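Tol-Pal system protein TolA (Pseudomonas aeruginosa, PDB 1LR0) forms part of the Tol-Pal system, which probably supports outer membrane integrity and invagination during cell division, this fragment being the protein's C-terminal periplasmic domain. Local coordinates at residues 35-40 against 89-94. Numbering follows the deposited sequence.
Sequences VNLVSQ and RNVGRI
Val91 puts both its methyls against the backbone-proximal part of Leu37: CG1 and CG2 of Val91 each lie 4.0 Å from Leu37 CB. Val91 CG2 goes further in, coming within 3.6 Å of Leu37 O, and meets Val38 CG2 at 4.0 Å, where the two valine side chains cross at about a right angle. That methyl therefore rests on backbone as well as on side-chain carbon. Farther out, Leu37 is met by Ile94. CG of Leu37 stands anti to its own carbonyl carbon (chi1 -64°), and with chi2 extended at 176° Leu37 CD1 reaches Ile94 CG1 at 4.0 Å; the two side chains run past each other in opposite directions.

Gly92, with phi 88°, turns the chain out of helix 78-91, and Val91 and Ile94, before and after it in sequence, both point toward helix 4-41. Gly92 bonds with Ile66 and Ile94 with Gly64 through their backbones, tying this turn to the start of strand 66-73 and the turn before it. On the helix, Val38 also touches Phe116 of strand 111-116. Apolar packing thus joins the C-terminal end of the long helix 4-41 to the exit of helix 78-91 in the TonB-like C-terminal domain of TolA, where helices pack with a three-stranded antiparallel sheet.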
ATOM      1  N   VAL A  35       1.103   3.547   4.183  1.00 14.60           N
ATOM      2  CA  VAL A  35       2.395   4.084   4.538  1.00 15.16           C
ATOM      3  C   VAL A  35       2.295   4.827   5.875  1.00 11.29           C
ATOM      4  O   VAL A  35       3.130   4.614   6.773  1.00 12.45           O
ATOM      5  CB  VAL A  35       2.992   4.979   3.367  1.00 14.34           C
ATOM      6  CG1 VAL A  35       4.138   5.751   3.919  1.00 17.49           C
ATOM      7  CG2 VAL A  35       3.537   4.047   2.231  1.00 18.43           C
ATOM      8  N   ASN A  36       1.263   5.637   6.060  1.00 12.72           N
ATOM      9  CA  ASN A  36       1.168   6.372   7.312  1.00 14.44           C
ATOM     10  C   ASN A  36       0.976   5.431   8.504  1.00 13.06           C
ATOM     11  O   ASN A  36       1.570   5.613   9.560  1.00 13.84           O
ATOM     12  CB  ASN A  36       0.063   7.402   7.268  1.00 15.00           C
ATOM     13  CG  ASN A  36       0.497   8.732   6.463  1.00 24.29           C
ATOM     14  OD1 ASN A  36       0.469   9.791   7.027  1.00 36.31           O
ATOM     15  ND2 ASN A  36       0.975   8.600   5.240  1.00 15.89           N
ATOM     16  N   LEU A  37       0.151   4.409   8.311  1.00 14.17           N
ATOM     17  CA  LEU A  37      -0.152   3.487   9.452  1.00 13.20           C
ATOM     18  C   LEU A  37       1.059   2.675   9.847  1.00 13.17           C
ATOM     19  O   LEU A  37       1.359   2.498  11.051  1.00 12.07           O
ATOM     20  CB  LEU A  37      -1.346   2.585   9.107  1.00 14.30           C
ATOM     21  CG  LEU A  37      -2.675   3.328   8.898  1.00 14.20           C
ATOM     22  CD1 LEU A  37      -3.773   2.270   8.463  1.00 15.08           C
ATOM     23  CD2 LEU A  37      -3.026   3.966  10.163  1.00 16.66           C
ATOM     24  N   VAL A  38       1.822   2.230   8.839  1.00 13.64           N
ATOM     25  CA  VAL A  38       3.073   1.498   9.059  1.00 10.71           C
ATOM     26  C   VAL A  38       4.081   2.443   9.697  1.00 12.95           C
ATOM     27  O   VAL A  38       4.763   2.084  10.611  1.00 12.89           O
ATOM     28  CB  VAL A  38       3.608   0.922   7.788  1.00 12.40           C
ATOM     29  CG1 VAL A  38       4.971   0.302   7.966  1.00 12.24           C
ATOM     30  CG2 VAL A  38       2.627  -0.075   7.159  1.00 14.17           C
ATOM     31  N   SER A  39       4.106   3.685   9.290  1.00 12.04           N
ATOM     32  CA  SER A  39       5.062   4.606   9.875  1.00 12.29           C
ATOM     33  C   SER A  39       4.776   4.780  11.367  1.00 14.53           C
ATOM     34  O   SER A  39       5.667   4.878  12.201  1.00 11.66           O
ATOM     35  CB  SER A  39       4.944   5.991   9.183  1.00 11.72           C
ATOM     36  OG  SER A  39       5.336   5.938   7.808  1.00 10.67           O
ATOM     37  N   GLN A  40       3.511   4.853  11.728  1.00 14.66           N
ATOM     38  CA  GLN A  40       3.163   5.030  13.106  1.00 14.94           C
ATOM     39  C   GLN A  40       3.548   3.878  13.947  1.00 13.98           C
ATOM     40  O   GLN A  40       3.957   4.050  15.106  1.00 14.63           O
ATOM     41  CB  GLN A  40       1.651   5.093  13.223  1.00 16.40           C
ATOM     42  CG  GLN A  40       1.104   6.438  13.063  1.00 22.82           C
ATOM     43  CD  GLN A  40      -0.360   6.385  12.635  1.00 33.80           C
ATOM     44  OE1 GLN A  40      -0.752   7.235  11.843  1.00 40.42           O
ATOM     45  NE2 GLN A  40      -1.152   5.424  13.171  1.00 31.50           N
ATOM     46  N   ARG A  89       2.774  -5.782  10.233  1.00 13.28           N
ATOM     47  CA  ARG A  89       1.918  -6.723  11.069  1.00 13.60           C
ATOM     48  C   ARG A  89       1.262  -5.975  12.254  1.00 16.88           C
ATOM     49  O   ARG A  89       0.087  -6.187  12.635  1.00 16.24           O
ATOM     50  CB  ARG A  89       2.710  -7.930  11.529  1.00 13.24           C
ATOM     51  CG  ARG A  89       3.381  -8.733  10.491  1.00 17.01           C
ATOM     52  CD  ARG A  89       2.375  -9.263   9.537  1.00 23.83           C
ATOM     53  NE  ARG A  89       1.382 -10.128  10.215  1.00 26.05           N
ATOM     54  CZ  ARG A  89       1.493 -11.433  10.355  1.00 29.81           C
ATOM     55  NH1 ARG A  89       2.506 -12.139   9.842  1.00 32.49           N
ATOM     56  NH2 ARG A  89       0.527 -12.027  10.993  1.00 36.96           N
ATOM     57  N   ASN A  90       1.980  -5.046  12.862  1.00 16.04           N
ATOM     58  CA  ASN A  90       1.483  -4.340  13.948  1.00 14.61           C
ATOM     59  C   ASN A  90       0.333  -3.378  13.626  1.00 14.67           C
ATOM     60  O   ASN A  90      -0.387  -2.930  14.525  1.00 14.03           O
ATOM     61  CB  ASN A  90       2.649  -3.658  14.612  1.00 16.73           C
ATOM     62  CG  ASN A  90       3.455  -4.575  15.468  1.00 25.05           C
ATOM     63  OD1 ASN A  90       2.944  -5.543  15.999  1.00 25.54           O
ATOM     64  ND2 ASN A  90       4.732  -4.251  15.629  1.00 19.14           N
ATOM     65  N   VAL A  91       0.156  -3.024  12.368  1.00 11.30           N
ATOM     66  CA  VAL A  91      -0.927  -2.160  12.038  1.00 12.63           C
ATOM     67  C   VAL A  91      -2.222  -2.912  12.281  1.00 12.60           C
ATOM     68  O   VAL A  91      -3.212  -2.298  12.665  1.00 11.42           O
ATOM     69  CB  VAL A  91      -0.884  -1.796  10.595  1.00 12.68           C
ATOM     70  CG1 VAL A  91      -2.133  -1.243  10.115  1.00 13.76           C
ATOM     71  CG2 VAL A  91       0.311  -0.863  10.279  1.00 15.02           C
ATOM     72  N   GLY A  92      -2.186  -4.228  12.054  1.00 15.46           N
ATOM     73  CA  GLY A  92      -3.292  -5.115  12.446  1.00 15.28           C
ATOM     74  C   GLY A  92      -4.393  -5.254  11.395  1.00 15.30           C
ATOM     75  O   GLY A  92      -4.632  -6.287  10.823  1.00 17.16           O
ATOM     76  N   ARG A  93      -4.969  -4.108  11.091  1.00 14.08           N
ATOM     77  CA  ARG A  93      -6.103  -3.963  10.159  1.00 15.95           C
ATOM     78  C   ARG A  93      -6.255  -2.612   9.507  1.00 14.45           C
ATOM     79  O   ARG A  93      -6.072  -1.603  10.139  1.00 13.95           O
ATOM     80  CB  ARG A  93      -7.432  -4.301  10.854  1.00 15.45           C
ATOM     81  CG  ARG A  93      -7.736  -3.547  12.156  1.00 13.30           C
ATOM     82  CD  ARG A  93      -8.974  -4.056  12.922  1.00 17.07           C
ATOM     83  NE  ARG A  93     -10.197  -3.997  12.188  1.00 15.52           N
ATOM     84  CZ  ARG A  93     -11.046  -3.000  12.266  1.00 16.29           C
ATOM     85  NH1 ARG A  93     -10.781  -1.977  13.022  1.00 14.75           N
ATOM     86  NH2 ARG A  93     -12.186  -3.041  11.626  1.00 13.25           N
ATOM     87  N   ILE A  94      -6.772  -2.632   8.308  1.00 13.71           N
ATOM     88  CA  ILE A  94      -7.046  -1.443   7.547  1.00 16.21           C
ATOM     89  C   ILE A  94      -8.472  -1.548   7.021  1.00 16.88           C
ATOM     90  O   ILE A  94      -8.591  -1.864   5.814  1.00 17.01           O
ATOM     91  CB  ILE A  94      -5.980  -1.287   6.392  1.00 15.31           C
ATOM     92  CG1 ILE A  94      -4.584  -1.351   7.027  1.00 17.53           C
ATOM     93  CG2 ILE A  94      -6.172   0.045   5.797  1.00 20.79           C
ATOM     94  CD1 ILE A  94      -3.436  -1.136   6.056  1.00 20.21           C
TER